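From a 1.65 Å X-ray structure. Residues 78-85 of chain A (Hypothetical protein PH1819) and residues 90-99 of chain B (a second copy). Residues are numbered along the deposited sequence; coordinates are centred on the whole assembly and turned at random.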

# COMPACT_ATOMS: atom_id res chain seq x y z
N ARG A 78 8.73 -9.17 -15.24
CA ARG A 78 8.19 -7.83 -15.17
C ARG A 78 8.66 -7.14 -13.91
O ARG A 78 9.11 -7.78 -12.96
CB ARG A 78 6.67 -7.89 -15.18
CG ARG A 78 6.10 -8.64 -13.99
CD ARG A 78 4.85 -9.40 -14.39
NE ARG A 78 3.95 -8.54 -15.14
CZ ARG A 78 2.94 -8.99 -15.88
NH1 ARG A 78 2.71 -10.29 -15.97
NH2 ARG A 78 2.18 -8.13 -16.55
N LEU A 79 8.56 -5.82 -13.91
CA LEU A 79 8.94 -5.05 -12.75
C LEU A 79 7.89 -5.33 -11.68
O LEU A 79 6.70 -5.50 -11.99
CB LEU A 79 8.97 -3.56 -13.10
CG LEU A 79 9.05 -2.52 -11.98
CD1 LEU A 79 9.57 -1.22 -12.55
CD2 LEU A 79 7.68 -2.32 -11.35
N GLU A 80 8.31 -5.39 -10.43
CA GLU A 80 7.37 -5.65 -9.35
C GLU A 80 7.70 -4.80 -8.16
O GLU A 80 8.87 -4.52 -7.87
CB GLU A 80 7.42 -7.13 -8.93
CG GLU A 80 6.97 -8.11 -10.01
CD GLU A 80 7.09 -9.55 -9.56
OE1 GLU A 80 6.40 -9.94 -8.59
OE2 GLU A 80 7.87 -10.30 -10.18
N ILE A 81 6.65 -4.37 -7.47
CA ILE A 81 6.81 -3.59 -6.25
C ILE A 81 5.94 -4.38 -5.28
O ILE A 81 4.75 -4.58 -5.50
CB ILE A 81 6.26 -2.17 -6.38
CG1 ILE A 81 6.97 -1.45 -7.53
CG2 ILE A 81 6.48 -1.42 -5.07
CD1 ILE A 81 6.40 -0.07 -7.82
N GLU A 82 6.55 -4.86 -4.21
CA GLU A 82 5.82 -5.65 -3.24
C GLU A 82 6.11 -5.22 -1.82
O GLU A 82 7.26 -4.98 -1.46
CB GLU A 82 6.17 -7.12 -3.41
CG GLU A 82 5.54 -8.06 -2.39
CD GLU A 82 5.63 -9.50 -2.83
OE1 GLU A 82 4.98 -9.86 -3.84
OE2 GLU A 82 6.34 -10.29 -2.17
N VAL A 83 5.06 -5.12 -1.03
CA VAL A 83 5.19 -4.76 0.36
C VAL A 83 4.42 -5.80 1.15
O VAL A 83 3.43 -6.35 0.67
CB VAL A 83 4.63 -3.37 0.66
CG1 VAL A 83 5.44 -2.32 -0.08
CG2 VAL A 83 3.16 -3.29 0.26
N GLU A 84 4.88 -6.06 2.36
CA GLU A 84 4.21 -7.03 3.20
C GLU A 84 3.24 -6.33 4.12
O GLU A 84 3.58 -5.32 4.75
CB GLU A 84 5.23 -7.83 4.03
CG GLU A 84 4.63 -9.08 4.63
CD GLU A 84 5.62 -9.90 5.42
OE1 GLU A 84 6.83 -9.84 5.11
OE2 GLU A 84 5.19 -10.63 6.34
N ILE A 85 2.02 -6.86 4.18
CA ILE A 85 0.98 -6.33 5.05
C ILE A 85 1.14 -7.12 6.34
O ILE A 85 0.74 -8.28 6.42
CB ILE A 85 -0.42 -6.55 4.44
CG1 ILE A 85 -0.60 -5.66 3.21
CG2 ILE A 85 -1.50 -6.27 5.49
CD1 ILE A 85 -1.79 -6.01 2.35
N ASP B 90 9.63 3.57 0.93
CA ASP B 90 10.00 3.97 -0.42
C ASP B 90 9.19 3.16 -1.44
O ASP B 90 8.87 3.65 -2.53
CB ASP B 90 11.50 3.77 -0.66
CG ASP B 90 12.34 4.76 0.12
OD1 ASP B 90 11.88 5.89 0.36
OD2 ASP B 90 13.49 4.40 0.49
N LYS B 91 8.86 1.93 -1.08
CA LYS B 91 8.07 1.10 -1.98
C LYS B 91 6.65 1.62 -2.04
O LYS B 91 6.00 1.54 -3.07
CB LYS B 91 8.09 -0.36 -1.51
CG LYS B 91 9.44 -1.01 -1.70
CD LYS B 91 9.37 -2.51 -1.48
CE LYS B 91 10.72 -3.15 -1.73
NZ LYS B 91 10.66 -4.63 -1.53
N TYR B 92 6.15 2.15 -0.92
CA TYR B 92 4.80 2.70 -0.95
C TYR B 92 4.78 3.94 -1.83
O TYR B 92 3.81 4.17 -2.56
CB TYR B 92 4.31 3.05 0.47
CG TYR B 92 3.83 1.86 1.27
CD1 TYR B 92 4.74 0.96 1.84
CD2 TYR B 92 2.47 1.60 1.43
CE1 TYR B 92 4.30 -0.15 2.55
CE2 TYR B 92 2.02 0.49 2.14
CZ TYR B 92 2.94 -0.39 2.70
OH TYR B 92 2.52 -1.49 3.41
N PHE B 93 5.84 4.74 -1.79
CA PHE B 93 5.88 5.93 -2.62
C PHE B 93 5.86 5.50 -4.07
O PHE B 93 5.15 6.08 -4.88
CB PHE B 93 7.15 6.75 -2.39
CG PHE B 93 7.19 7.45 -1.08
CD1 PHE B 93 6.09 8.16 -0.62
CD2 PHE B 93 8.34 7.42 -0.30
CE1 PHE B 93 6.14 8.84 0.60
CE2 PHE B 93 8.40 8.10 0.91
CZ PHE B 93 7.30 8.80 1.36
N GLU B 94 6.63 4.47 -4.37
CA GLU B 94 6.70 3.97 -5.73
C GLU B 94 5.37 3.38 -6.17
O GLU B 94 4.93 3.63 -7.29
CB GLU B 94 7.81 2.93 -5.87
CG GLU B 94 8.14 2.60 -7.32
CD GLU B 94 8.30 3.84 -8.18
OE1 GLU B 94 9.08 4.74 -7.81
OE2 GLU B 94 7.64 3.91 -9.24
N LEU B 95 4.73 2.61 -5.30
CA LEU B 95 3.44 2.01 -5.62
C LEU B 95 2.42 3.09 -5.96
O LEU B 95 1.69 2.98 -6.94
CB LEU B 95 2.93 1.17 -4.45
CG LEU B 95 1.58 0.48 -4.67
CD1 LEU B 95 1.66 -0.42 -5.88
CD2 LEU B 95 1.20 -0.31 -3.43
N LEU B 96 2.37 4.13 -5.14
CA LEU B 96 1.44 5.22 -5.40
C LEU B 96 1.71 5.87 -6.76
O LEU B 96 0.77 6.16 -7.51
CB LEU B 96 1.51 6.27 -4.29
CG LEU B 96 0.90 5.81 -2.96
CD1 LEU B 96 1.16 6.86 -1.90
CD2 LEU B 96 -0.59 5.59 -3.14
N ASP B 97 2.98 6.10 -7.07
CA ASP B 97 3.33 6.72 -8.34
C ASP B 97 2.92 5.83 -9.50
O ASP B 97 2.35 6.31 -10.48
CB ASP B 97 4.83 6.99 -8.42
CG ASP B 97 5.18 7.90 -9.58
OD1 ASP B 97 4.75 9.08 -9.57
OD2 ASP B 97 5.86 7.44 -10.52
N ARG B 98 3.20 4.53 -9.38
CA ARG B 98 2.85 3.57 -10.42
C ARG B 98 1.34 3.49 -10.64
O ARG B 98 0.89 3.22 -11.75
CB ARG B 98 3.37 2.17 -10.07
CG ARG B 98 4.89 2.04 -10.10
CD ARG B 98 5.40 2.22 -11.52
NE ARG B 98 6.84 1.98 -11.62
CZ ARG B 98 7.51 1.96 -12.77
NH1 ARG B 98 6.88 2.17 -13.91
NH2 ARG B 98 8.82 1.73 -12.77
N LEU B 99 0.57 3.70 -9.58
CA LEU B 99 -0.89 3.64 -9.69
C LEU B 99 -1.51 4.95 -10.14
O LEU B 99 -2.73 5.05 -10.26
CB LEU B 99 -1.50 3.18 -8.36
CG LEU B 99 -1.15 1.73 -8.01
CD1 LEU B 99 -1.72 1.36 -6.64
CD2 LEU B 99 -1.71 0.80 -9.08
O HOH W 1 9.48 -4.83 -4.16
O HOH W 2 9.21 -5.76 0.39
O HOH W 3 4.49 -2.98 4.34

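Helix 90-98 of chain B lies across strand 78-85 of chain A, with the axes 8.3 Å apart at closest approach and their directions 128° apart. Together the two stretches bury 459 Å². On the strand, Leu A79, Ile A81 and Val A83 point toward the helix. Ile A81 gives up the most area.

Lys B91 is the first helix residue of this stretch to touch the strand. Its CB lies 3.6 Å from Val A83 CG1, and its CD is 3.2 Å from Glu A82 O. The chain is extended beyond chi1 (m, then t, t, t), which carries the amine to the strand backbone. There NZ makes a weak hydrogen bond to Glu A82 O, at 3.4 Å. Two waters also bridge Lys B91 and Glu A82. Water 1 accepts from Glu A82 N and Lys B91 NZ, both at 2.9 Å. Water 2 accepts from Lys B91 NZ at 2.7 Å and donates to Glu A82 O at 2.8 Å. A long aliphatic chain with a charged tip suits this partly exposed edge.

Tyr B92 starts away from the strand, but its ring end comes nearer. Its CE1 packs 3.6 Å from Val A83 CG1. Its OH reaches water 3 at 2.6 Å, and that water donates to Glu A84 O at 2.5 Å. The buried ring thus offers carbon to valine while its hydroxyl keeps a polar partner.

Glu B94 CG is 3.2 Å from Ile A81 CD1. Its OE2 forms a salt bridge with Arg B98 NE, at 3.2 Å.

Leu B95 points sideways. Its CB sits 4.4 Å from Ile A81 CG2. An apolar side chain suits this buried place beside isoleucine.

Arg B98 CG lies 3.5 Å from Ile A81 CD1. Leu A79 CD2 lies over one face of its flat guanidinium, while its NE pairs with Glu B94.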